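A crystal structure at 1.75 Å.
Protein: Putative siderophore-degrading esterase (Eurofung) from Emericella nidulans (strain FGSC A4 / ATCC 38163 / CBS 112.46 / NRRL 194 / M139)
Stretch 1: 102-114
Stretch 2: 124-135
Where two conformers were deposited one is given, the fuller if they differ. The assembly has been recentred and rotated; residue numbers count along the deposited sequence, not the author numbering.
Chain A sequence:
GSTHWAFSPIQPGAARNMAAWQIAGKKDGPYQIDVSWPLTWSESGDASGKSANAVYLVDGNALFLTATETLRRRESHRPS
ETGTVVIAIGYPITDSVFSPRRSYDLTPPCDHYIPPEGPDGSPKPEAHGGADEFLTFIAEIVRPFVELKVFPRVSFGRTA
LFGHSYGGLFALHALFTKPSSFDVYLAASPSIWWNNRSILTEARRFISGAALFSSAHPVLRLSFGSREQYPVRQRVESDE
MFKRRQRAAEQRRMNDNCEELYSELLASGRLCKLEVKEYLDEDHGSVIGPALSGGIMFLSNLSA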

ATOM      1  N   ARG A 102       7.937  15.195 -13.596  1.00 19.89           N
ATOM      2  CA  ARG A 102       7.548  15.589 -12.240  1.00 20.53           C
ATOM      3  C   ARG A 102       8.349  16.766 -11.665  1.00 20.59           C
ATOM      4  O   ARG A 102       7.803  17.544 -10.888  1.00 21.30           O
ATOM      5  CB  ARG A 102       7.634  14.386 -11.289  1.00 19.13           C
ATOM      6  CG  ARG A 102       9.052  13.948 -10.955  1.00 20.00           C
ATOM      7  CD  ARG A 102       9.066  12.588 -10.279  1.00 20.68           C
ATOM      8  NE  ARG A 102       8.411  12.636  -8.971  1.00 21.52           N
ATOM      9  CZ  ARG A 102       8.981  13.035  -7.829  1.00 22.22           C
ATOM     10  NH1 ARG A 102       8.266  13.023  -6.706  1.00 22.78           N
ATOM     11  NH2 ARG A 102      10.246  13.451  -7.784  1.00 23.02           N
ATOM     12  N   SER A 103       9.626  16.886 -12.037  1.00 21.69           N
ATOM     13  CA  SER A 103      10.489  17.944 -11.498  0.50 22.77           C
ATOM     14  C   SER A 103       9.973  19.333 -11.862  1.00 22.79           C
ATOM     15  O   SER A 103      10.005  20.240 -11.034  1.00 22.90           O
ATOM     16  CB  SER A 103      11.942  17.776 -11.961  0.50 23.38           C
ATOM     17  OG  SER A 103      12.090  18.021 -13.347  0.50 22.76           O
ATOM     18  N   TYR A 104       9.490  19.491 -13.092  1.00 21.92           N
ATOM     19  CA  TYR A 104       8.890  20.757 -13.526  1.00 22.43           C
ATOM     20  C   TYR A 104       7.518  20.965 -12.873  1.00 22.36           C
ATOM     21  O   TYR A 104       7.252  22.026 -12.302  1.00 21.41           O
ATOM     22  CB  TYR A 104       8.765  20.818 -15.051  1.00 24.05           C
ATOM     23  CG  TYR A 104       8.127  22.100 -15.530  1.00 26.02           C
ATOM     24  CD1 TYR A 104       8.800  23.314 -15.419  1.00 28.41           C
ATOM     25  CD2 TYR A 104       6.841  22.105 -16.069  1.00 27.64           C
ATOM     26  CE1 TYR A 104       8.217  24.499 -15.844  1.00 30.87           C
ATOM     27  CE2 TYR A 104       6.248  23.286 -16.495  1.00 30.26           C
ATOM     28  CZ  TYR A 104       6.939  24.480 -16.383  1.00 32.10           C
ATOM     29  OH  TYR A 104       6.356  25.655 -16.807  1.00 32.63           O
ATOM     30  N   ASP A 105       6.662  19.947 -12.953  1.00 20.76           N
ATOM     31  CA  ASP A 105       5.288  20.055 -12.467  1.00 22.26           C
ATOM     32  C   ASP A 105       5.160  20.317 -10.967  1.00 19.86           C
ATOM     33  O   ASP A 105       4.219  20.992 -10.550  1.00 19.93           O
ATOM     34  CB  ASP A 105       4.462  18.807 -12.820  1.00 22.50           C
ATOM     35  CG  ASP A 105       4.050  18.761 -14.278  1.00 23.73           C
ATOM     36  OD1 ASP A 105       3.974  17.645 -14.820  1.00 27.44           O
ATOM     37  OD2 ASP A 105       3.794  19.816 -14.889  1.00 24.70           O
ATOM     38  N   LEU A 106       6.093  19.797 -10.173  1.00 17.98           N
ATOM     39  CA  LEU A 106       5.955  19.786  -8.715  1.00 16.96           C
ATOM     40  C   LEU A 106       6.774  20.833  -7.957  1.00 18.20           C
ATOM     41  O   LEU A 106       6.564  21.007  -6.758  1.00 20.18           O
ATOM     42  CB  LEU A 106       6.286  18.378  -8.189  1.00 15.59           C
ATOM     43  CG  LEU A 106       5.410  17.255  -8.762  1.00 15.56           C
ATOM     44  CD1 LEU A 106       5.874  15.898  -8.251  1.00 15.00           C
ATOM     45  CD2 LEU A 106       3.939  17.470  -8.433  1.00 16.36           C
ATOM     46  N   THR A 107       7.686  21.536  -8.628  1.00 19.89           N
ATOM     47  CA  THR A 107       8.508  22.553  -7.966  1.00 20.50           C
ATOM     48  C   THR A 107       7.967  23.957  -8.236  1.00 22.24           C
ATOM     49  O   THR A 107       7.619  24.274  -9.378  1.00 21.94           O
ATOM     50  CB  THR A 107       9.972  22.484  -8.411  1.00 19.57           C
ATOM     51  OG1 THR A 107      10.050  22.547  -9.839  1.00 20.01           O
ATOM     52  CG2 THR A 107      10.614  21.187  -7.914  1.00 17.75           C
ATOM     53  N   PRO A 108       7.886  24.800  -7.188  1.00 24.41           N
ATOM     54  CA  PRO A 108       7.330  26.140  -7.379  1.00 25.80           C
ATOM     55  C   PRO A 108       8.291  27.106  -8.069  1.00 28.06           C
ATOM     56  O   PRO A 108       9.511  26.926  -7.984  1.00 28.28           O
ATOM     57  CB  PRO A 108       7.027  26.599  -5.952  1.00 27.38           C
ATOM     58  CG  PRO A 108       7.999  25.865  -5.101  1.00 27.12           C
ATOM     59  CD  PRO A 108       8.221  24.540  -5.775  1.00 26.02           C
ATOM     60  N   PRO A 109       7.745  28.121  -8.764  1.00 30.31           N
ATOM     61  CA  PRO A 109       8.604  29.126  -9.375  1.00 32.12           C
ATOM     62  C   PRO A 109       9.214  30.004  -8.290  1.00 33.85           C
ATOM     63  O   PRO A 109       8.535  30.342  -7.316  1.00 35.88           O
ATOM     64  CB  PRO A 109       7.645  29.916 -10.263  1.00 33.26           C
ATOM     65  CG  PRO A 109       6.331  29.802  -9.584  1.00 31.80           C
ATOM     66  CD  PRO A 109       6.316  28.473  -8.883  1.00 30.39           C
ATOM     67  N   CYS A 110      10.490  30.336  -8.454  1.00 35.65           N
ATOM     68  CA  CYS A 110      11.254  31.090  -7.463  1.00 38.27           C
ATOM     69  C   CYS A 110      12.035  32.197  -8.153  1.00 40.46           C
ATOM     70  O   CYS A 110      12.368  32.085  -9.335  1.00 39.01           O
ATOM     71  CB  CYS A 110      12.226  30.164  -6.727  1.00 36.89           C
ATOM     72  SG  CYS A 110      11.444  28.880  -5.722  1.00 39.48           S
ATOM     73  N   ASP A 111      12.328  33.259  -7.406  1.00 43.97           N
ATOM     74  CA  ASP A 111      13.134  34.371  -7.922  1.00 48.29           C
ATOM     75  C   ASP A 111      14.568  33.917  -8.201  1.00 50.03           C
ATOM     76  O   ASP A 111      15.169  34.333  -9.192  1.00 53.94           O
ATOM     77  CB  ASP A 111      13.128  35.562  -6.948  1.00 51.08           C
ATOM     78  CG  ASP A 111      11.745  36.204  -6.794  1.00 52.09           C
ATOM     79  OD1 ASP A 111      11.485  36.786  -5.719  1.00 54.69           O
ATOM     80  OD2 ASP A 111      10.922  36.135  -7.735  1.00 51.98           O
ATOM     81  N   HIS A 112      15.102  33.059  -7.330  1.00 50.20           N
ATOM     82  CA  HIS A 112      16.427  32.465  -7.514  1.00 53.17           C
ATOM     83  C   HIS A 112      16.342  30.945  -7.409  1.00 50.73           C
ATOM     84  O   HIS A 112      15.534  30.415  -6.641  1.00 45.49           O
ATOM     85  CB  HIS A 112      17.406  33.026  -6.479  1.00 60.21           C
ATOM     86  CG  HIS A 112      17.524  34.520  -6.515  1.00 65.87           C
ATOM     87  ND1 HIS A 112      18.411  35.177  -7.340  1.00 68.15           N
ATOM     88  CD2 HIS A 112      16.853  35.483  -5.841  1.00 69.21           C
ATOM     89  CE1 HIS A 112      18.288  36.481  -7.165  1.00 70.43           C
ATOM     90  NE2 HIS A 112      17.349  36.693  -6.261  1.00 70.39           N
ATOM     91  N   TYR A 113      17.173  30.259  -8.195  1.00 49.65           N
ATOM     92  CA  TYR A 113      17.188  28.799  -8.265  1.00 48.48           C
ATOM     93  C   TYR A 113      18.596  28.248  -8.032  1.00 47.91           C
ATOM     94  O   TYR A 113      19.563  28.725  -8.624  1.00 51.03           O
ATOM     95  CB  TYR A 113      16.651  28.333  -9.621  1.00 50.10           C
ATOM     96  CG  TYR A 113      16.745  26.839  -9.854  1.00 49.94           C
ATOM     97  CD1 TYR A 113      17.595  26.318 -10.831  1.00 50.27           C
ATOM     98  CD2 TYR A 113      15.987  25.943  -9.095  1.00 48.51           C
ATOM     99  CE1 TYR A 113      17.685  24.950 -11.049  1.00 49.12           C
ATOM    100  CE2 TYR A 113      16.072  24.572  -9.307  1.00 48.14           C
ATOM    101  CZ  TYR A 113      16.919  24.081 -10.286  1.00 48.18           C
ATOM    102  OH  TYR A 113      17.012  22.725 -10.502  1.00 45.44           O
ATOM    103  N   ILE A 114      18.682  27.244  -7.161  1.00 45.73           N
ATOM    104  CA  ILE A 114      19.911  26.517  -6.855  1.00 46.63           C
ATOM    105  C   ILE A 114      19.623  25.053  -7.193  1.00 45.56           C
ATOM    106  O   ILE A 114      18.759  24.451  -6.558  1.00 42.37           O
ATOM    107  CB  ILE A 114      20.280  26.646  -5.356  1.00 48.82           C
ATOM    108  CG1 ILE A 114      20.586  28.110  -4.996  1.00 49.31           C
ATOM    109  CG2 ILE A 114      21.455  25.742  -4.987  1.00 49.33           C
ATOM    110  CD1 ILE A 114      19.395  28.894  -4.485  1.00 49.73           C
ATOM    111  N   LYS A 124      23.131  18.944 -10.524  1.00 52.72           N
ATOM    112  CA  LYS A 124      22.280  18.150 -11.400  1.00 51.12           C
ATOM    113  C   LYS A 124      21.027  18.963 -11.756  1.00 46.66           C
ATOM    114  O   LYS A 124      19.971  18.795 -11.135  1.00 39.28           O
ATOM    115  CB  LYS A 124      21.930  16.819 -10.721  1.00 55.21           C
ATOM    116  CG  LYS A 124      22.107  15.600 -11.614  1.00 60.93           C
ATOM    117  CD  LYS A 124      20.931  14.651 -11.492  1.00 64.19           C
ATOM    118  CE  LYS A 124      21.241  13.308 -12.120  1.00 66.72           C
ATOM    119  NZ  LYS A 124      19.981  12.632 -12.525  1.00 69.11           N
ATOM    120  N   PRO A 125      21.151  19.870 -12.747  1.00 45.20           N
ATOM    121  CA  PRO A 125      19.992  20.675 -13.128  1.00 43.68           C
ATOM    122  C   PRO A 125      18.874  19.848 -13.754  1.00 41.40           C
ATOM    123  O   PRO A 125      19.127  18.837 -14.411  1.00 42.38           O
ATOM    124  CB  PRO A 125      20.562  21.673 -14.148  1.00 44.43           C
ATOM    125  CG  PRO A 125      22.031  21.670 -13.926  1.00 44.51           C
ATOM    126  CD  PRO A 125      22.354  20.276 -13.496  1.00 45.03           C
ATOM    127  N   GLU A 126      17.647  20.291 -13.515  1.00 39.47           N
ATOM    128  CA  GLU A 126      16.449  19.681 -14.072  1.00 36.95           C
ATOM    129  C   GLU A 126      15.452  20.802 -14.303  1.00 33.42           C
ATOM    130  O   GLU A 126      15.617  21.894 -13.754  1.00 30.64           O
ATOM    131  CB  GLU A 126      15.879  18.637 -13.104  1.00 37.42           C
ATOM    132  CG  GLU A 126      15.507  19.189 -11.732  1.00 37.09           C
ATOM    133  CD  GLU A 126      15.288  18.123 -10.670  1.00 37.27           C
ATOM    134  OE1 GLU A 126      15.146  18.516  -9.499  1.00 37.71           O
ATOM    135  OE2 GLU A 126      15.252  16.911 -10.980  1.00 36.33           O
ATOM    136  N   ALA A 127      14.429  20.537 -15.111  1.00 30.41           N
ATOM    137  CA  ALA A 127      13.351  21.505 -15.327  1.00 31.38           C
ATOM    138  C   ALA A 127      12.623  21.758 -14.007  1.00 29.83           C
ATOM    139  O   ALA A 127      12.463  20.843 -13.194  1.00 29.13           O
ATOM    140  CB  ALA A 127      12.386  21.008 -16.392  1.00 33.33           C
ATOM    141  N   HIS A 128      12.206  23.005 -13.795  1.00 28.57           N
ATOM    142  CA  HIS A 128      11.661  23.436 -12.509  1.00 28.80           C
ATOM    143  C   HIS A 128      10.733  24.635 -12.651  1.00 25.55           C
ATOM    144  O   HIS A 128      10.786  25.359 -13.647  1.00 25.81           O
ATOM    145  CB  HIS A 128      12.810  23.802 -11.565  1.00 30.81           C
ATOM    146  CG  HIS A 128      13.644  24.948 -12.053  1.00 34.64           C
ATOM    147  ND1 HIS A 128      13.466  26.239 -11.607  1.00 35.77           N
ATOM    148  CD2 HIS A 128      14.638  25.001 -12.970  1.00 36.18           C
ATOM    149  CE1 HIS A 128      14.325  27.036 -12.218  1.00 36.84           C
ATOM    150  NE2 HIS A 128      15.048  26.309 -13.050  1.00 36.29           N
ATOM    151  N   GLY A 129       9.894  24.838 -11.638  1.00 25.17           N
ATOM    152  CA  GLY A 129       9.078  26.048 -11.518  1.00 24.95           C
ATOM    153  C   GLY A 129       7.684  26.015 -12.127  1.00 23.83           C
ATOM    154  O   GLY A 129       7.064  27.068 -12.284  1.00 25.35           O
ATOM    155  N   GLY A 130       7.180  24.824 -12.449  1.00 22.02           N
ATOM    156  CA  GLY A 130       5.850  24.666 -13.042  1.00 22.60           C
ATOM    157  C   GLY A 130       4.708  24.359 -12.080  1.00 20.94           C
ATOM    158  O   GLY A 130       3.615  24.021 -12.534  1.00 19.94           O
ATOM    159  N   ALA A 131       4.931  24.487 -10.770  1.00 20.39           N
ATOM    160  CA  ALA A 131       3.916  24.081  -9.779  1.00 20.66           C
ATOM    161  C   ALA A 131       2.646  24.918  -9.799  1.00 21.33           C
ATOM    162  O   ALA A 131       1.554  24.378  -9.614  1.00 20.19           O
ATOM    163  CB  ALA A 131       4.496  24.053  -8.378  1.00 20.93           C
ATOM    164  N   ASP A 132       2.775  26.224 -10.024  1.00 22.38           N
ATOM    165  CA  ASP A 132       1.589  27.083 -10.122  1.00 23.77           C
ATOM    166  C   ASP A 132       0.732  26.725 -11.333  1.00 23.11           C
ATOM    167  O   ASP A 132      -0.494  26.703 -11.231  1.00 21.80           O
ATOM    168  CB  ASP A 132       1.973  28.567 -10.131  1.00 26.02           C
ATOM    169  CG  ASP A 132       2.513  29.037  -8.791  1.00 29.12           C
ATOM    170  OD1 ASP A 132       2.144  28.458  -7.747  1.00 30.56           O
ATOM    171  OD2 ASP A 132       3.308  29.996  -8.775  1.00 32.67           O
ATOM    172  N   GLU A 133       1.380  26.426 -12.460  1.00 22.98           N
ATOM    173  CA  GLU A 133       0.685  25.958 -13.667  1.00 23.90           C
ATOM    174  C   GLU A 133      -0.029  24.627 -13.422  1.00 21.34           C
ATOM    175  O   GLU A 133      -1.179  24.446 -13.820  1.00 19.90           O
ATOM    176  CB  GLU A 133       1.664  25.805 -14.838  1.00 27.17           C
ATOM    177  CG  GLU A 133       2.235  27.119 -15.353  1.00 31.87           C
ATOM    178  CD  GLU A 133       3.337  26.937 -16.387  1.00 37.33           C
ATOM    179  OE1 GLU A 133       3.537  25.807 -16.886  1.00 38.68           O
ATOM    180  OE2 GLU A 133       4.008  27.940 -16.705  1.00 41.34           O
ATOM    181  N   PHE A 134       0.663  23.708 -12.755  1.00 19.93           N
ATOM    182  CA  PHE A 134       0.117  22.385 -12.453  1.00 19.40           C
ATOM    183  C   PHE A 134      -1.055  22.446 -11.469  1.00 19.22           C
ATOM    184  O   PHE A 134      -2.061  21.761 -11.625  1.00 17.86           O
ATOM    185  CB  PHE A 134       1.232  21.481 -11.903  1.00 19.45           C
ATOM    186  CG  PHE A 134       0.884  20.018 -11.879  1.00 19.81           C
ATOM    187  CD1 PHE A 134       0.283  19.402 -12.977  1.00 21.16           C
ATOM    188  CD2 PHE A 134       1.193  19.241 -10.765  1.00 19.66           C
ATOM    189  CE1 PHE A 134      -0.026  18.055 -12.956  1.00 21.05           C
ATOM    190  CE2 PHE A 134       0.888  17.889 -10.745  1.00 21.80           C
ATOM    191  CZ  PHE A 134       0.278  17.293 -11.837  1.00 21.53           C
ATOM    192  N   LEU A 135      -0.920  23.280 -10.469  1.00 19.78           N
ATOM    193  CA  LEU A 135      -1.966  23.481  -9.476  1.00 22.04           C
ATOM    194  C   LEU A 135      -3.222  24.102 -10.102  1.00 20.90           C
ATOM    195  O   LEU A 135      -4.345  23.712  -9.778  1.00 20.51           O
ATOM    196  CB  LEU A 135      -1.417  24.356  -8.355  1.00 25.27           C
ATOM    197  CG  LEU A 135      -2.231  24.588  -7.085  1.00 28.18           C
ATOM    198  CD1 LEU A 135      -3.002  23.348  -6.653  1.00 28.94           C
ATOM    199  CD2 LEU A 135      -1.285  25.021  -5.975  1.00 29.14           C
TER
HETATM  200  O   HOH W   1       3.103  22.474 -14.790  1.00 23.13           O
HETATM  201  O   HOH W   2      11.839  27.277  -9.671  1.00 34.53           O
HETATM  202  O   HOH W   3      14.726  21.344  -9.284  1.00 36.77           O

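The two stretches meet where a short helix beginning at Arg102 runs into a loop, and where the loop from Lys124 leads into a second helix that starts after Gly130. The helix axes approach to 8.1 Å at an angle of 79°, so the helices cross steeply, and much of the contact is made by the loops beside them. The backbones come very close: the CA atoms of Pro109 and Gly129 lie 3.8 Å apart, those of Tyr104 and His128 4.0 Å.

Such proximity lets main chain bond to main chain. Gly130 N donates to Tyr104 O (2.8 Å) and Ala131 N to Thr107 O (3.0 Å). Gly130 is the N-cap residue, and amides at the start of a helix have no carbonyl of an earlier turn to bond; here the first stretch supplies the acceptors. A CA-H...O contact from Ala131 CA to Asp105 O (3.2 Å) adds to this seam.

Hydroxyl groups extend the network. Thr107 OG1 accepts from Gly129 N (2.9 Å) while donating to Ser103 O (2.6 Å), a double role well suited to a hydroxyl. Ser103 OG donates to Ala127 O (2.9 Å), and Tyr104, whose t rotamer carries its ring along the second stretch, reaches far enough for OH to donate to the carboxylate of Glu133 at OE1 (2.8 Å).

The glycines are explained by geometry. Gly129 has phi/psi of 92/15, where a CB would jam against the preceding carbonyl. At Gly130 a CB would fall 2.4 Å from Tyr104 CE2, a clash; without one, Gly130 CA sits over the face of the tyrosine ring, 3.6 Å from its centroid, in a CH-pi contact.

Flat rings make the other close fits. Tyr113 and His128 stack face to face, with centroids 3.5 Å apart and planes at 8°. Phe134 presents a ring face to Asp105 CB, 4.0 Å from the ring centroid, and its CE2 meets Leu106 CD2 at 3.9 Å. Small apolar groups fill in nearby: Ala131 CB packs 3.7 Å from Pro108 CA, its short side chain pointing toward the first stretch and allowing the backbones to stay close.

Three waters bridge polar groups. One donates to Asp105 OD2 (2.7 Å) and Gly130 O (2.8 Å); a second joins Pro108 O (2.9 Å) to His128 ND1 (2.7 Å), tethering the stacked imidazole; a third links Tyr113 OH and Glu126 OE1, 2.9 Å from each.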